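Linoleate 11-lipoxygenase (Gaeumannomyces graminis, PDB 5FX8) uses a manganese ion to add oxygen to linoleic and alpha-linolenic acids, giving 11S- and 13R-hydroperoxy fatty acids. Local coordinates at residues F602-T605 against A606-P609; K376-S380 against R381-G385; R329-G332 against G333-F337. All coordinates share one frame; numbering follows the deposited sequence.

In the fold
Interaction 1 is the buried one: a turn in the loop after helix 566-587, held largely by apolar packing around an indole. Interactions 2 and 3 are only partly buried, and both concern the C-terminal end of a helix: helix 374-380 ends in a glycine-based Schellman motif with a salt bridge beside it, helix 328-336 in a wider pi-type turn held mainly by backbone bonds. Helix 396-420 links two of the contacts, receiving side chains from interactions 1 and 2. Interaction 3 lies across the chain's centre from both, close to manganese ligands, whereas interaction 2 is remote from the annotated sites and touches zonadhesin.

Interaction 1: residues F602-T605 against A606-P609; sequences FVWT and ALNP
Thr605 O accepts the backbone N-H of Asn608 in a bond of 3.2 Å from Thr605 O to Asn608 N, straight at hydrogen (163°). This bond closes a type I beta turn with Ala606 and Leu607 at its corners, and the CB of Asn608 rests beside the same carbonyl oxygen.

The indole of Trp604 leans over the turn that follows it. With its CG anti to the backbone N (chi1 -179°), the indole is carried alongside the corner residues, and Ala606 N stands over the centre of one ring face. The small methyl of Ala606 can come close to the indole, its CB 3.6 Å from Trp604 NE1 and 3.7 Å from Trp604 CZ2. Farther out, the branched end of Leu607 meets the six-membered ring obliquely, Leu607 CD1 lying 3.8 Å from Trp604 CH2.

The turn belongs to the C-terminal part of the lipoxygenase chain, on the way to Val618, whose carboxylate is a manganese ligand; the side chain of Leu607 is about 9 Å from that of another ligand, His478. Helix 396-420 packs against Trp604 and Leu607, while Phe489 meets the indole with the ring planes at about 55°. Asn608 suits the last turn position because its amide oxygen, OD1, accepts the backbone N-H of Ala610 just beyond.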
loop_
_atom_site.group_PDB
_atom_site.type_symbol
_atom_site.label_atom_id
_atom_site.label_comp_id
_atom_site.label_asym_id
_atom_site.label_seq_id
_atom_site.Cartn_x
_atom_site.Cartn_y
_atom_site.Cartn_z
ATOM N N PHE A 602 -21.818 2.213 0.370
ATOM C CA PHE A 602 -20.730 1.250 0.458
ATOM C C PHE A 602 -19.986 1.445 1.767
ATOM O O PHE A 602 -20.029 2.509 2.380
ATOM C CB PHE A 602 -19.756 1.334 -0.732
ATOM C CG PHE A 602 -18.951 2.600 -0.799
ATOM C CD1 PHE A 602 -19.494 3.766 -1.339
ATOM C CD2 PHE A 602 -17.639 2.613 -0.381
ATOM C CE1 PHE A 602 -18.756 4.922 -1.423
ATOM C CE2 PHE A 602 -16.904 3.752 -0.468
ATOM C CZ PHE A 602 -17.464 4.925 -0.994
ATOM N N VAL A 603 -19.303 0.387 2.182
ATOM C CA VAL A 603 -18.508 0.391 3.397
ATOM C C VAL A 603 -17.084 0.772 3.049
ATOM O O VAL A 603 -16.437 0.106 2.241
ATOM C CB VAL A 603 -18.541 -0.975 4.083
ATOM C CG1 VAL A 603 -17.660 -0.941 5.251
ATOM C CG2 VAL A 603 -19.938 -1.313 4.490
ATOM N N TRP A 604 -16.588 1.828 3.676
ATOM C CA TRP A 604 -15.286 2.398 3.385
ATOM C C TRP A 604 -14.406 2.227 4.617
ATOM O O TRP A 604 -14.835 2.542 5.732
ATOM C CB TRP A 604 -15.447 3.866 2.994
ATOM C CG TRP A 604 -14.190 4.561 2.651
ATOM C CD1 TRP A 604 -13.474 4.429 1.502
ATOM C CD2 TRP A 604 -13.494 5.507 3.455
ATOM N NE1 TRP A 604 -12.372 5.223 1.547
ATOM C CE2 TRP A 604 -12.355 5.895 2.739
ATOM C CE3 TRP A 604 -13.714 6.055 4.716
ATOM C CZ2 TRP A 604 -11.436 6.815 3.240
ATOM C CZ3 TRP A 604 -12.801 6.969 5.222
ATOM C CH2 TRP A 604 -11.683 7.343 4.484
ATOM N N THR A 605 -13.197 1.678 4.420
ATOM C CA THR A 605 -12.341 1.284 5.529
ATOM C C THR A 605 -10.887 1.623 5.283
ATOM O O THR A 605 -10.003 0.966 5.827
ATOM C CB THR A 605 -12.419 -0.212 5.789
ATOM O OG1 THR A 605 -11.976 -0.906 4.624
ATOM C CG2 THR A 605 -13.817 -0.640 6.129
ATOM N N ALA A 606 -10.619 2.623 4.450
ATOM C CA ALA A 606 -9.279 2.852 3.938
ATOM C C ALA A 606 -8.344 3.384 4.992
ATOM O O ALA A 606 -7.129 3.421 4.771
ATOM C CB ALA A 606 -9.312 3.847 2.806
ATOM N N LEU A 607 -8.882 3.847 6.109
ATOM C CA LEU A 607 -8.079 4.443 7.145
ATOM C C LEU A 607 -7.977 3.556 8.358
ATOM O O LEU A 607 -7.559 4.028 9.414
ATOM C CB LEU A 607 -8.658 5.797 7.517
ATOM C CG LEU A 607 -8.172 6.928 6.649
ATOM C CD1 LEU A 607 -8.958 8.110 7.025
ATOM C CD2 LEU A 607 -6.695 7.122 6.916
ATOM N N ASN A 608 -8.372 2.291 8.237
ATOM C CA ASN A 608 -8.234 1.284 9.280
ATOM C C ASN A 608 -6.770 1.143 9.660
ATOM O O ASN A 608 -5.969 0.678 8.844
ATOM C CB ASN A 608 -8.793 -0.059 8.809
ATOM C CG ASN A 608 -8.881 -1.098 9.930
ATOM O OD1 ASN A 608 -8.185 -1.017 10.935
ATOM N ND2 ASN A 608 -9.756 -2.064 9.758
ATOM N N PRO A 609 -6.384 1.515 10.889
ATOM C CA PRO A 609 -4.976 1.405 11.281
ATOM C C PRO A 609 -4.518 -0.014 11.497
ATOM O O PRO A 609 -3.324 -0.240 11.596
ATOM C CB PRO A 609 -4.911 2.216 12.573
ATOM C CG PRO A 609 -6.242 2.188 13.098
ATOM C CD PRO A 609 -7.198 2.065 11.980
#

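Interaction 2: residues K376-S380 against R381-G385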
loop_
_atom_site.group_PDB
_atom_site.type_symbol
_atom_site.label_atom_id
_atom_site.label_comp_id
_atom_site.label_asym_id
_atom_site.label_seq_id
_atom_site.Cartn_x
_atom_site.Cartn_y
_atom_site.Cartn_z
ATOM N N LYS A 376 -6.508 22.703 7.623
ATOM C CA LYS A 376 -6.129 23.816 6.776
ATOM C C LYS A 376 -6.492 23.538 5.318
ATOM O O LYS A 376 -7.055 24.401 4.633
ATOM C CB LYS A 376 -4.642 24.086 6.968
ATOM C CG LYS A 376 -4.092 25.163 6.103
ATOM C CD LYS A 376 -4.804 26.492 6.304
ATOM C CE LYS A 376 -4.338 27.554 5.291
ATOM N NZ LYS A 376 -4.920 28.911 5.556
ATOM N N ASP A 377 -6.228 22.319 4.844
ATOM C CA ASP A 377 -6.609 21.935 3.493
ATOM C C ASP A 377 -8.117 21.966 3.307
ATOM O O ASP A 377 -8.629 22.593 2.371
ATOM C CB ASP A 377 -6.065 20.553 3.193
ATOM C CG ASP A 377 -6.558 20.015 1.890
ATOM O OD1 ASP A 377 -6.496 20.749 0.885
ATOM O OD2 ASP A 377 -7.013 18.861 1.847
ATOM N N LEU A 378 -8.855 21.271 4.180
ATOM C CA LEU A 378 -10.297 21.179 3.974
ATOM C C LEU A 378 -10.961 22.531 4.121
ATOM O O LEU A 378 -11.960 22.805 3.461
ATOM C CB LEU A 378 -10.919 20.185 4.946
ATOM C CG LEU A 378 -10.459 18.741 4.828
ATOM C CD1 LEU A 378 -10.982 17.875 5.965
ATOM C CD2 LEU A 378 -10.848 18.172 3.483
ATOM N N ARG A 379 -10.431 23.385 4.982
ATOM C CA ARG A 379 -11.020 24.707 5.131
ATOM C C ARG A 379 -10.710 25.566 3.930
ATOM O O ARG A 379 -11.552 26.342 3.488
ATOM C CB ARG A 379 -10.526 25.394 6.398
ATOM C CG ARG A 379 -11.188 24.926 7.646
ATOM C CD ARG A 379 -10.806 25.805 8.806
ATOM N NE ARG A 379 -11.252 25.240 10.065
ATOM C CZ ARG A 379 -12.470 25.400 10.563
ATOM N NH1 ARG A 379 -13.350 26.118 9.901
ATOM N NH2 ARG A 379 -12.797 24.853 11.722
ATOM N N SER A 380 -9.506 25.450 3.390
ATOM C CA SER A 380 -9.219 26.175 2.168
ATOM C C SER A 380 -10.133 25.731 1.027
ATOM O O SER A 380 -10.469 26.539 0.168
ATOM C CB SER A 380 -7.764 25.997 1.787
ATOM O OG SER A 380 -7.660 24.837 0.993
ATOM N N ARG A 381 -10.556 24.473 0.994
ATOM C CA ARG A 381 -11.551 24.051 0.019
ATOM C C ARG A 381 -12.991 24.222 0.481
ATOM O O ARG A 381 -13.894 23.808 -0.242
ATOM C CB ARG A 381 -11.331 22.594 -0.371
ATOM C CG ARG A 381 -10.047 22.414 -1.129
ATOM C CD ARG A 381 -9.823 21.026 -1.577
ATOM N NE ARG A 381 -9.429 20.148 -0.502
ATOM C CZ ARG A 381 -9.851 18.908 -0.401
ATOM N NH1 ARG A 381 -10.677 18.424 -1.284
ATOM N NH2 ARG A 381 -9.442 18.154 0.574
ATOM N N GLY A 382 -13.246 24.800 1.649
ATOM C CA GLY A 382 -14.611 25.066 2.051
ATOM C C GLY A 382 -15.433 23.874 2.496
ATOM O O GLY A 382 -16.647 23.914 2.387
ATOM N N LEU A 383 -14.816 22.830 3.034
ATOM C CA LEU A 383 -15.526 21.609 3.389
ATOM C C LEU A 383 -15.764 21.407 4.890
ATOM O O LEU A 383 -16.314 20.373 5.262
ATOM C CB LEU A 383 -14.769 20.404 2.835
ATOM C CG LEU A 383 -14.460 20.440 1.339
ATOM C CD1 LEU A 383 -13.827 19.189 0.897
ATOM C CD2 LEU A 383 -15.694 20.623 0.540
ATOM N N ILE A 384 -15.377 22.345 5.762
ATOM C CA ILE A 384 -15.531 22.201 7.210
ATOM C C ILE A 384 -16.446 23.292 7.743
ATOM O O ILE A 384 -16.214 24.475 7.486
ATOM C CB ILE A 384 -14.183 22.280 7.937
ATOM C CG1 ILE A 384 -13.298 21.103 7.561
ATOM C CG2 ILE A 384 -14.413 22.386 9.446
ATOM C CD1 ILE A 384 -12.009 21.077 8.273
ATOM N N GLY A 385 -17.461 22.900 8.523
ATOM C CA GLY A 385 -18.412 23.838 9.112
ATOM C C GLY A 385 -19.356 24.523 8.126
ATOM O O GLY A 385 -19.575 24.082 7.021
#
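Backbone bonds from Gly382 and Leu383 to Arg379 and Leu378 finish helix 374-380 in a Schellman motif. Leu383 N reaches Leu378 O at 2.9 Å in a nearly straight bond, and Gly382 N gives a second bond to Arg379 O. Gly382 lets the chain leave the helix with a positive phi of 74°, a conformation that costs a residue without a side chain little. One residue before Leu378, Asp377 O takes two donors, Arg381 N at 3.0 Å and the Ser380 hydroxyl, whose OG is 2.8 Å from Asp377 O.

Charge pairing runs alongside. Arg381 grips the carboxylate of Asp377 side-on: NH2 lies 2.8 Å from Asp377 OD2, and NE makes a longer bond of 3.3 Å to Asp377 OD1. The two planes are only 22° apart, yet each oxygen is met from above the carboxylate plane. A bend at chi3 (-75°) turns the guanidinium back to the helix, and its NH1 is bonded to Pro173 O and Leu176 O.

Apolar contacts complete the join. Ile384 crosses Leu378 at about a right angle, with Ile384 CD1 3.6 Å from Leu378 CB, and both side chains touch Tyr398 of helix 396-420. Toward the zonadhesin chain, the other branch of Ile384, CG2, lies over one face of the Arg379 guanidinium, 3.7 Å from Arg379 NH2; Arg379 and Ile384 both pack on Gly234 of that chain, and Arg379 NH1 bonds to its Ala232 O.

With Arg381 NE and NH2 engaged by Asp377 and NH1 by two carbonyls, the guanidinium has little rotational freedom, and its charge is probably largely balanced by the Asp377 carboxylate.

Interaction 3: residues R329-G332 against G333-F337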
loop_
_atom_site.group_PDB
_atom_site.type_symbol
_atom_site.label_atom_id
_atom_site.label_comp_id
_atom_site.label_asym_id
_atom_site.label_seq_id
_atom_site.Cartn_x
_atom_site.Cartn_y
_atom_site.Cartn_z
ATOM N N ARG A 329 10.573 6.146 -5.597
ATOM C CA ARG A 329 10.951 6.794 -6.852
ATOM C C ARG A 329 11.793 5.888 -7.764
ATOM O O ARG A 329 11.468 5.775 -8.958
ATOM C CB ARG A 329 11.620 8.138 -6.555
ATOM C CG ARG A 329 10.641 9.148 -5.992
ATOM C CD ARG A 329 11.037 10.596 -6.266
ATOM N NE ARG A 329 11.285 11.372 -5.045
ATOM C CZ ARG A 329 11.625 12.654 -5.016
ATOM N NH1 ARG A 329 11.756 13.333 -6.134
ATOM N NH2 ARG A 329 11.829 13.250 -3.868
ATOM N N PRO A 330 12.845 5.212 -7.294
ATOM C CA PRO A 330 13.582 4.312 -8.196
ATOM C C PRO A 330 12.761 3.165 -8.759
ATOM O O PRO A 330 12.886 2.823 -9.950
ATOM C CB PRO A 330 14.698 3.788 -7.298
ATOM C CG PRO A 330 14.825 4.738 -6.271
ATOM C CD PRO A 330 13.517 5.321 -5.998
ATOM N N VAL A 331 11.963 2.517 -7.912
ATOM C CA VAL A 331 11.185 1.368 -8.348
ATOM C C VAL A 331 10.109 1.820 -9.318
ATOM O O VAL A 331 9.911 1.218 -10.383
ATOM C CB VAL A 331 10.596 0.628 -7.132
ATOM C CG1 VAL A 331 9.573 -0.410 -7.550
ATOM C CG2 VAL A 331 11.697 -0.025 -6.331
ATOM N N GLY A 332 9.435 2.917 -8.984
ATOM C CA GLY A 332 8.418 3.448 -9.868
ATOM C C GLY A 332 8.976 3.860 -11.214
ATOM O O GLY A 332 8.371 3.604 -12.250
ATOM N N GLY A 333 10.151 4.477 -11.220
ATOM C CA GLY A 333 10.771 4.827 -12.478
ATOM C C GLY A 333 11.203 3.632 -13.297
ATOM O O GLY A 333 11.250 3.709 -14.526
ATOM N N ALA A 334 11.533 2.521 -12.645
ATOM C CA ALA A 334 12.060 1.394 -13.396
ATOM C C ALA A 334 10.979 0.453 -13.903
ATOM O O ALA A 334 11.173 -0.196 -14.929
ATOM C CB ALA A 334 13.063 0.614 -12.537
ATOM N N VAL A 335 9.841 0.339 -13.224
ATOM C CA VAL A 335 8.831 -0.608 -13.682
ATOM C C VAL A 335 7.465 0.004 -13.839
ATOM O O VAL A 335 6.607 -0.586 -14.510
ATOM C CB VAL A 335 8.746 -1.846 -12.757
ATOM C CG1 VAL A 335 10.066 -2.557 -12.691
ATOM C CG2 VAL A 335 8.318 -1.459 -11.402
ATOM N N LEU A 336 7.181 1.162 -13.279
ATOM C CA LEU A 336 5.822 1.668 -13.345
ATOM C C LEU A 336 5.644 2.698 -14.448
ATOM O O LEU A 336 4.770 2.552 -15.301
ATOM C CB LEU A 336 5.434 2.261 -11.986
ATOM C CG LEU A 336 4.009 2.754 -11.806
ATOM C CD1 LEU A 336 3.067 1.689 -12.276
ATOM C CD2 LEU A 336 3.796 3.072 -10.353
ATOM N N PHE A 337 6.485 3.726 -14.466
ATOM C CA PHE A 337 6.322 4.831 -15.397
ATOM C C PHE A 337 7.348 4.809 -16.518
ATOM O O PHE A 337 7.500 5.808 -17.219
ATOM C CB PHE A 337 6.362 6.168 -14.653
ATOM C CG PHE A 337 5.304 6.300 -13.625
ATOM C CD1 PHE A 337 3.985 6.438 -13.989
ATOM C CD2 PHE A 337 5.620 6.264 -12.278
ATOM C CE1 PHE A 337 3.006 6.551 -13.029
ATOM C CE2 PHE A 337 4.645 6.380 -11.319
ATOM C CZ PHE A 337 3.344 6.518 -11.694
#
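Gly332 O receives two backbone N-H groups, from Leu336 and from Phe337, where helix 328-336 widens into a pi-type turn at its C-terminal end. Both distances to this oxygen are 2.9 Å, from Leu336 N and from Phe337 N. They differ in direction: the Phe337 donor comes almost head-on to the carbonyl (C=O...N 162°), the Leu336 donor well to one side (133°). Leu336 CB lies 3.8 Å from Gly332 CA, over the backbone of a residue without a side chain.

The preceding bonds are mostly of the alpha-helical kind. Gly333 N binds Arg329 O, and Val335 N lies 3.0 Å from Val331 O, while Ala334 N divides its N-H between two weak bonds, one to Pro330 O and one, of the i to i+3 type, to Val331 O. Val331 and Val335 point the same way, side by side on one flank, and pack on Pro339 and Asn338 of the second subunit, respectively. Pro330, near the helix start, sits where its missing N-H breaks no helical bond, and its ring packs on helix 86-124.

Farther out, Arg329 NE forms a salt bridge with Glu298, and NH1 bonds to the carbonyls of Thr76 and Thr81, polar partners that suit a buried guanidinium. Phe337 touches Met288 of helix 268-305, the helix that carries the manganese ligands His290 and His294; the side chain of Phe337 is about 6 Å from that of His290. The flat ring of Phe337 is covered on one face by its neighbour, Leu336 CG standing 3.7 Å above the ring plane of Phe337, over its centre.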